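Local coordinates for plasmodesmata-located protein 5 (Arabidopsis thaliana, PDB 6GRE) that modulates cell-to-cell trafficking in plants, restricting plasmodesmata permeability through callose deposition during salicylic-acid-triggered immune responses, at residues T59-L70 with N102-L113. Numbering follows the deposited sequence. Where two conformers were deposited one is given.
Sequences TVYGIYQCRGDL and NCLIRYDNKSFL. With NA (sodium ion), chain K; NAG (2-acetamido-2-deoxy-beta-D-glucopyranose), chain C.
In the first Gnk2-homologous (DUF26) domain of the ectodomain, strands 60-66 and 103-108 are antiparallel neighbours in a five-stranded sheet, their axes 169° apart. The hydrogen-bonded pairs Tyr61-Asp108, Ile63-Arg106 and Gln65-Leu104 fix the register through six backbone bonds, and Arg67 N to Asn102 O (2.9 Å) adds a seventh beyond the strand ends. Alternation then sorts the side chains. Val60, Tyr64, Ile105 and Tyr107 lie on the face covered by helices 23-38 and 72-90; there Cys66 SG packs 3.9 Å from Cys103 CB, yet each cysteine is joined to helix 72-90 by its own disulfide, to Cys75 and Cys78 respectively. The other face is crossed by the chain that returns after Asn109. Tyr61 receives Ser111 over one face of its ring: Ser111 N sits above the ring centre, and Ser111 CB makes a CH-pi contact 4.2 Å from the centroid. Phe112 then presents its ring edge to Ile63, with CE1 3.9 Å from Ile63 CG1, while Leu113 CD2 reaches Ile63 CG2 at 3.6 Å. With Ile63 CG1 set between backbone N and carbonyl carbon (chi1 68°), its CD1 continues to Leu104 CD1, making one apolar row. Arg106 CD lies over a Phe112 face, offset toward the rim, and its guanidinium proceeds to Ser203 of the second domain. Asn109 carries an N-linked NAG on ND2. At the opposite end, Arg67 NE and NH2 both bond Asp69 OD1 in a side-on salt bridge, while Asp69 OD2 binds the sodium ion, which Tyr154 also ligates. The remaining terminal nitrogen, Arg67 NH1, donates to Asn102 OD1 at 2.9 Å from above the amide plane, the guanidinium and amide standing 84° apart.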
ATOM      1  N   THR A  59     -13.577  11.333  15.164  1.00 22.38           N
ATOM      2  CA  THR A  59     -12.766  10.125  15.310  1.00 23.06           C
ATOM      3  C   THR A  59     -12.101   9.789  13.967  1.00 20.89           C
ATOM      4  O   THR A  59     -12.763   9.771  12.942  1.00 22.58           O
ATOM      5  CB  THR A  59     -13.617   8.952  15.807  1.00 24.31           C
ATOM      6  OG1 THR A  59     -14.050   9.270  17.138  1.00 23.27           O
ATOM      7  CG2 THR A  59     -12.856   7.647  15.867  1.00 26.15           C
ATOM      8  N   VAL A  60     -10.806   9.500  14.039  1.00 21.21           N
ATOM      9  CA  VAL A  60      -9.971   9.151  12.862  0.60 20.44           C
ATOM     10  C   VAL A  60      -9.454   7.729  13.041  1.00 18.93           C
ATOM     11  O   VAL A  60      -9.050   7.344  14.089  1.00 18.90           O
ATOM     12  CB  VAL A  60      -8.754  10.072  12.661  0.60 20.20           C
ATOM     13  CG1 VAL A  60      -8.260   9.969  11.207  0.60 18.53           C
ATOM     14  CG2 VAL A  60      -9.004  11.507  13.084  0.60 23.27           C
ATOM     15  N   TYR A  61      -9.424   6.990  11.930  1.00 18.57           N
ATOM     16  CA  TYR A  61      -8.950   5.627  11.867  1.00 19.72           C
ATOM     17  C   TYR A  61      -7.832   5.581  10.831  1.00 17.29           C
ATOM     18  O   TYR A  61      -7.976   6.125   9.754  1.00 19.14           O
ATOM     19  CB  TYR A  61     -10.069   4.680  11.433  1.00 20.47           C
ATOM     20  CG  TYR A  61     -11.298   4.722  12.313  1.00 21.26           C
ATOM     21  CD1 TYR A  61     -12.271   5.685  12.111  1.00 22.93           C
ATOM     22  CD2 TYR A  61     -11.483   3.803  13.329  1.00 23.68           C
ATOM     23  CE1 TYR A  61     -13.403   5.740  12.909  1.00 24.07           C
ATOM     24  CE2 TYR A  61     -12.613   3.841  14.137  1.00 25.15           C
ATOM     25  CZ  TYR A  61     -13.572   4.815  13.920  1.00 25.46           C
ATOM     26  OH  TYR A  61     -14.679   4.864  14.731  1.00 28.15           O
ATOM     27  N   GLY A  62      -6.759   4.872  11.162  1.00 17.14           N
ATOM     28  CA  GLY A  62      -5.689   4.807  10.187  1.00 18.28           C
ATOM     29  C   GLY A  62      -4.789   3.617  10.369  1.00 19.11           C
ATOM     30  O   GLY A  62      -4.767   2.939  11.409  1.00 19.12           O
ATOM     31  N   ILE A  63      -3.998   3.393   9.312  1.00 17.31           N
ATOM     32  CA  ILE A  63      -2.912   2.439   9.348  1.00 18.32           C
ATOM     33  C   ILE A  63      -1.680   3.047   8.679  1.00 16.46           C
ATOM     34  O   ILE A  63      -1.793   3.960   7.842  1.00 17.13           O
ATOM     35  CB  ILE A  63      -3.284   1.116   8.638  1.00 17.29           C
ATOM     36  CG1 ILE A  63      -3.453   1.316   7.124  1.00 17.22           C
ATOM     37  CG2 ILE A  63      -4.511   0.477   9.259  1.00 18.22           C
ATOM     38  CD1 ILE A  63      -3.521   0.033   6.315  1.00 18.48           C
ATOM     39  N   TYR A  64      -0.522   2.481   9.002  1.00 17.36           N
ATOM     40  CA  TYR A  64       0.597   2.538   8.064  1.00 17.80           C
ATOM     41  C   TYR A  64       1.097   1.121   7.829  1.00 17.24           C
ATOM     42  O   TYR A  64       0.852   0.210   8.617  1.00 18.05           O
ATOM     43  CB  TYR A  64       1.757   3.380   8.583  1.00 17.37           C
ATOM     44  CG  TYR A  64       2.487   2.730   9.721  1.00 19.86           C
ATOM     45  CD1 TYR A  64       2.032   2.892  11.022  1.00 22.26           C
ATOM     46  CD2 TYR A  64       3.617   1.951   9.523  1.00 18.86           C
ATOM     47  CE1 TYR A  64       2.666   2.279  12.088  1.00 23.19           C
ATOM     48  CE2 TYR A  64       4.263   1.335  10.581  1.00 21.24           C
ATOM     49  CZ  TYR A  64       3.783   1.494  11.875  1.00 22.87           C
ATOM     50  OH  TYR A  64       4.412   0.911  12.939  1.00 24.58           O
ATOM     51  N   GLN A  65       1.796   0.933   6.711  1.00 17.40           N
ATOM     52  CA  GLN A  65       2.408  -0.331   6.436  0.70 17.96           C
ATOM     53  C   GLN A  65       3.652  -0.137   5.585  1.00 16.91           C
ATOM     54  O   GLN A  65       3.608   0.473   4.535  1.00 18.35           O
ATOM     55  CB  GLN A  65       1.477  -1.246   5.665  0.70 17.73           C
ATOM     56  CG  GLN A  65       2.069  -2.637   5.482  0.70 17.55           C
ATOM     57  CD  GLN A  65       1.009  -3.585   4.997  0.70 17.83           C
ATOM     58  OE1 GLN A  65       1.284  -4.731   4.624  0.70 20.34           O
ATOM     59  NE2 GLN A  65      -0.226  -3.122   5.036  0.70 16.78           N
ATOM     60  N   CYS A  66       4.755  -0.670   6.105  1.00 17.86           N
ATOM     61  CA  CYS A  66       6.030  -0.696   5.389  1.00 19.08           C
ATOM     62  C   CYS A  66       6.180  -2.041   4.678  1.00 18.53           C
ATOM     63  O   CYS A  66       5.647  -3.046   5.128  1.00 18.17           O
ATOM     64  CB  CYS A  66       7.186  -0.494   6.360  1.00 20.98           C
ATOM     65  SG  CYS A  66       7.211   1.200   7.008  1.00 24.07           S
ATOM     66  N   ARG A  67       6.977  -2.027   3.608  1.00 20.12           N
ATOM     67  CA  ARG A  67       7.413  -3.245   2.945  1.00 20.95           C
ATOM     68  C   ARG A  67       7.908  -4.221   4.024  1.00 22.15           C
ATOM     69  O   ARG A  67       8.584  -3.813   4.985  1.00 22.62           O
ATOM     70  CB  ARG A  67       8.491  -2.867   1.925  1.00 24.91           C
ATOM     71  CG  ARG A  67       8.314  -3.414   0.519  1.00 27.57           C
ATOM     72  CD  ARG A  67       9.519  -3.024  -0.320  1.00 29.34           C
ATOM     73  NE  ARG A  67      10.736  -3.599   0.245  1.00 31.70           N
ATOM     74  CZ  ARG A  67      11.970  -3.161   0.030  1.00 33.13           C
ATOM     75  NH1 ARG A  67      12.185  -2.063  -0.675  1.00 34.08           N
ATOM     76  NH2 ARG A  67      12.987  -3.832   0.545  1.00 33.61           N
ATOM     77  N   GLY A  68       7.602  -5.510   3.860  1.00 21.24           N
ATOM     78  CA  GLY A  68       7.685  -6.543   4.892  1.00 22.36           C
ATOM     79  C   GLY A  68       9.099  -6.914   5.327  1.00 24.59           C
ATOM     80  O   GLY A  68       9.270  -7.563   6.375  1.00 26.21           O
ATOM     81  N   ASP A  69      10.105  -6.434   4.598  1.00 23.03           N
ATOM     82  CA  ASP A  69      11.496  -6.735   4.915  1.00 27.36           C
ATOM     83  C   ASP A  69      12.267  -5.468   5.311  1.00 29.20           C
ATOM     84  O   ASP A  69      13.489  -5.516   5.468  1.00 32.09           O
ATOM     85  CB  ASP A  69      12.146  -7.422   3.715  1.00 28.28           C
ATOM     86  CG  ASP A  69      12.062  -6.627   2.422  1.00 30.15           C
ATOM     87  OD1 ASP A  69      11.348  -5.597   2.384  1.00 29.33           O
ATOM     88  OD2 ASP A  69      12.680  -7.065   1.433  1.00 35.79           O
ATOM     89  N   LEU A  70      11.584  -4.332   5.460  1.00 28.67           N
ATOM     90  CA  LEU A  70      12.242  -3.073   5.801  1.00 31.13           C
ATOM     91  C   LEU A  70      12.701  -3.096   7.265  1.00 31.80           C
ATOM     92  O   LEU A  70      11.959  -3.492   8.149  1.00 32.00           O
ATOM     93  CB  LEU A  70      11.260  -1.910   5.628  1.00 32.37           C
ATOM     94  CG  LEU A  70      11.112  -1.257   4.258  1.00 34.13           C
ATOM     95  CD1 LEU A  70      10.632   0.174   4.459  1.00 30.92           C
ATOM     96  CD2 LEU A  70      12.398  -1.273   3.436  1.00 33.96           C
ATOM     97  N   ASN A 102       7.989   2.079  -0.690  1.00 19.54           N
ATOM     98  CA  ASN A 102       8.367   1.243   0.443  1.00 21.24           C
ATOM     99  C   ASN A 102       7.372   1.325   1.614  1.00 19.01           C
ATOM    100  O   ASN A 102       7.561   0.645   2.606  1.00 18.69           O
ATOM    101  CB  ASN A 102       9.754   1.620   0.937  1.00 24.25           C
ATOM    102  CG  ASN A 102      10.826   1.156  -0.028  1.00 27.08           C
ATOM    103  OD1 ASN A 102      10.554   0.336  -0.898  1.00 29.61           O
ATOM    104  ND2 ASN A 102      12.024   1.683   0.137  1.00 33.93           N
ATOM    105  N   CYS A 103       6.304   2.096   1.486  1.00 17.60           N
ATOM    106  CA  CYS A 103       5.327   2.196   2.591  1.00 17.41           C
ATOM    107  C   CYS A 103       4.047   2.850   2.093  1.00 16.59           C
ATOM    108  O   CYS A 103       4.016   3.461   1.032  1.00 16.14           O
ATOM    109  CB  CYS A 103       5.851   2.970   3.802  1.00 19.54           C
ATOM    110  SG  CYS A 103       6.171   4.719   3.487  1.00 22.18           S
ATOM    111  N   LEU A 104       2.980   2.707   2.899  1.00 15.46           N
ATOM    112  CA  LEU A 104       1.752   3.465   2.699  1.00 14.91           C
ATOM    113  C   LEU A 104       1.285   4.026   4.045  1.00 15.11           C
ATOM    114  O   LEU A 104       1.619   3.450   5.086  1.00 16.86           O
ATOM    115  CB  LEU A 104       0.666   2.585   2.065  1.00 16.35           C
ATOM    116  CG  LEU A 104       0.181   1.394   2.896  1.00 16.89           C
ATOM    117  CD1 LEU A 104      -0.978   1.772   3.843  1.00 18.13           C
ATOM    118  CD2 LEU A 104      -0.235   0.227   1.995  1.00 18.06           C
ATOM    119  N   ILE A 105       0.494   5.096   3.976  1.00 16.13           N
ATOM    120  CA  ILE A 105      -0.318   5.544   5.088  1.00 15.89           C
ATOM    121  C   ILE A 105      -1.750   5.713   4.596  1.00 16.20           C
ATOM    122  O   ILE A 105      -1.986   6.019   3.422  1.00 17.48           O
ATOM    123  CB  ILE A 105       0.248   6.831   5.717  1.00 17.31           C
ATOM    124  CG1 ILE A 105       0.305   7.986   4.726  1.00 18.74           C
ATOM    125  CG2 ILE A 105       1.578   6.556   6.377  1.00 17.20           C
ATOM    126  CD1 ILE A 105       0.604   9.333   5.369  1.00 20.46           C
ATOM    127  N   ARG A 106      -2.714   5.479   5.490  1.00 16.21           N
ATOM    128  CA  ARG A 106      -4.097   5.536   5.103  1.00 17.37           C
ATOM    129  C   ARG A 106      -4.925   5.933   6.322  1.00 16.85           C
ATOM    130  O   ARG A 106      -4.731   5.376   7.400  1.00 17.92           O
ATOM    131  CB  ARG A 106      -4.547   4.184   4.541  1.00 17.61           C
ATOM    132  CG  ARG A 106      -5.923   4.165   3.900  1.00 19.22           C
ATOM    133  CD  ARG A 106      -6.156   2.769   3.339  1.00 19.90           C
ATOM    134  NE  ARG A 106      -7.411   2.655   2.613  1.00 22.46           N
ATOM    135  CZ  ARG A 106      -7.645   1.758   1.671  1.00 22.85           C
ATOM    136  NH1 ARG A 106      -6.775   0.784   1.478  1.00 19.09           N
ATOM    137  NH2 ARG A 106      -8.735   1.852   0.922  1.00 26.77           N
ATOM    138  N   TYR A 107      -5.848   6.874   6.104  1.00 17.21           N
ATOM    139  CA  TYR A 107      -6.740   7.301   7.175  1.00 18.40           C
ATOM    140  C   TYR A 107      -8.117   7.623   6.605  1.00 18.70           C
ATOM    141  O   TYR A 107      -8.276   7.925   5.456  1.00 19.10           O
ATOM    142  CB  TYR A 107      -6.140   8.495   7.912  1.00 18.74           C
ATOM    143  CG  TYR A 107      -5.802   9.692   7.058  1.00 18.23           C
ATOM    144  CD1 TYR A 107      -6.747  10.655   6.748  1.00 18.65           C
ATOM    145  CD2 TYR A 107      -4.511   9.897   6.614  1.00 17.92           C
ATOM    146  CE1 TYR A 107      -6.418  11.761   5.979  1.00 18.67           C
ATOM    147  CE2 TYR A 107      -4.165  10.993   5.855  1.00 18.87           C
ATOM    148  CZ  TYR A 107      -5.115  11.951   5.563  1.00 18.85           C
ATOM    149  OH  TYR A 107      -4.731  13.037   4.839  1.00 20.30           O
ATOM    150  N   ASP A 108      -9.124   7.546   7.479  1.00 19.56           N
ATOM    151  CA  ASP A 108     -10.477   7.763   7.114  1.00 20.88           C
ATOM    152  C   ASP A 108     -11.261   8.061   8.393  1.00 19.45           C
ATOM    153  O   ASP A 108     -10.749   7.856   9.483  1.00 18.64           O
ATOM    154  CB  ASP A 108     -11.035   6.544   6.370  1.00 22.61           C
ATOM    155  CG  ASP A 108     -12.263   6.827   5.523  1.00 26.17           C
ATOM    156  OD1 ASP A 108     -12.705   7.986   5.475  1.00 23.87           O
ATOM    157  OD2 ASP A 108     -12.779   5.869   4.920  1.00 31.22           O
ATOM    158  N   ASN A 109     -12.506   8.522   8.204  1.00 20.94           N
ATOM    159  CA  ASN A 109     -13.394   8.903   9.318  1.00 22.27           C
ATOM    160  C   ASN A 109     -14.355   7.754   9.670  1.00 23.94           C
ATOM    161  O   ASN A 109     -15.323   7.940  10.371  1.00 24.70           O
ATOM    162  CB  ASN A 109     -14.127  10.210   8.993  1.00 23.24           C
ATOM    163  CG  ASN A 109     -15.240  10.046   7.985  1.00 27.19           C
ATOM    164  OD1 ASN A 109     -15.174   9.197   7.093  1.00 28.19           O
ATOM    165  ND2 ASN A 109     -16.280  10.849   8.129  1.00 29.63           N
ATOM    166  N   LYS A 110     -14.061   6.552   9.173  1.00 22.84           N
ATOM    167  CA  LYS A 110     -14.695   5.325   9.586  1.00 24.72           C
ATOM    168  C   LYS A 110     -13.648   4.219   9.469  1.00 24.18           C
ATOM    169  O   LYS A 110     -12.668   4.371   8.743  1.00 24.13           O
ATOM    170  CB  LYS A 110     -15.908   5.029   8.699  1.00 28.18           C
ATOM    171  CG  LYS A 110     -15.571   4.776   7.239  1.00 31.04           C
ATOM    172  CD  LYS A 110     -16.769   4.556   6.346  1.00 36.28           C
ATOM    173  CE  LYS A 110     -16.395   4.530   4.878  1.00 38.86           C
ATOM    174  NZ  LYS A 110     -15.695   5.774   4.458  1.00 40.56           N
ATOM    175  N   SER A 111     -13.835   3.141  10.212  1.00 23.66           N
ATOM    176  CA  SER A 111     -12.908   2.025  10.142  1.00 23.14           C
ATOM    177  C   SER A 111     -12.996   1.371   8.758  1.00 22.23           C
ATOM    178  O   SER A 111     -14.072   1.198   8.198  1.00 22.43           O
ATOM    179  CB  SER A 111     -13.169   1.034  11.215  1.00 22.79           C
ATOM    180  OG  SER A 111     -12.209  -0.009  11.194  1.00 23.65           O
ATOM    181  N   PHE A 112     -11.824   1.027   8.212  1.00 20.84           N
ATOM    182  CA  PHE A 112     -11.730   0.214   6.991  1.00 19.34           C
ATOM    183  C   PHE A 112     -11.013  -1.106   7.306  1.00 19.41           C
ATOM    184  O   PHE A 112     -10.713  -1.853   6.375  1.00 18.12           O
ATOM    185  CB  PHE A 112     -11.005   0.975   5.869  1.00 18.69           C
ATOM    186  CG  PHE A 112      -9.690   1.591   6.282  1.00 20.05           C
ATOM    187  CD1 PHE A 112      -8.521   0.852   6.326  1.00 20.25           C
ATOM    188  CD2 PHE A 112      -9.627   2.928   6.646  1.00 20.86           C
ATOM    189  CE1 PHE A 112      -7.321   1.422   6.732  1.00 20.00           C
ATOM    190  CE2 PHE A 112      -8.431   3.503   7.045  1.00 21.02           C
ATOM    191  CZ  PHE A 112      -7.270   2.751   7.082  1.00 21.63           C
ATOM    192  N   LEU A 113     -10.746  -1.421   8.582  1.00 18.98           N
ATOM    193  CA  LEU A 113      -9.984  -2.639   8.937  1.00 18.99           C
ATOM    194  C   LEU A 113     -10.778  -3.883   8.561  1.00 20.01           C
ATOM    195  O   LEU A 113     -11.966  -4.050   8.921  1.00 19.81           O
ATOM    196  CB  LEU A 113      -9.640  -2.698  10.423  1.00 21.02           C
ATOM    197  CG  LEU A 113      -8.773  -1.579  10.970  1.00 22.29           C
ATOM    198  CD1 LEU A 113      -8.491  -1.831  12.440  1.00 23.04           C
ATOM    199  CD2 LEU A 113      -7.457  -1.426  10.205  1.00 21.42           C
TER
HETATM  200 NA    NA K 308      11.921  -7.200  -0.436  1.00 38.39          NA
HETATM  201  C1  NAG C   1     -17.435  10.836   7.267  1.00 32.94           C
HETATM  202  C2  NAG C   1     -18.735  10.604   8.033  1.00 36.54           C
HETATM  203  C3  NAG C   1     -19.922  10.625   7.091  1.00 38.90           C
HETATM  204  C4  NAG C   1     -19.915  11.922   6.308  1.00 44.97           C
HETATM  205  C5  NAG C   1     -18.550  12.206   5.663  1.00 42.21           C
HETATM  206  C6  NAG C   1     -18.468  13.629   5.135  1.00 40.79           C
HETATM  207  C7  NAG C   1     -18.524   9.229  10.027  1.00 36.27           C
HETATM  208  C8  NAG C   1     -18.580   7.851  10.604  1.00 35.67           C
HETATM  209  N2  NAG C   1     -18.754   9.336   8.728  1.00 35.17           N
HETATM  210  O3  NAG C   1     -21.112  10.513   7.877  1.00 41.83           O
HETATM  211  O4  NAG C   1     -20.935  11.871   5.298  1.00 56.28           O
HETATM  212  O5  NAG C   1     -17.486  12.088   6.610  1.00 36.39           O
HETATM  213  O6  NAG C   1     -18.660  14.567   6.213  1.00 44.82           O
HETATM  214  O7  NAG C   1     -18.275  10.209  10.726  1.00 37.78           O
HETATM  215  O   HOH W   1     -15.413   9.834  12.703  1.00 31.71           O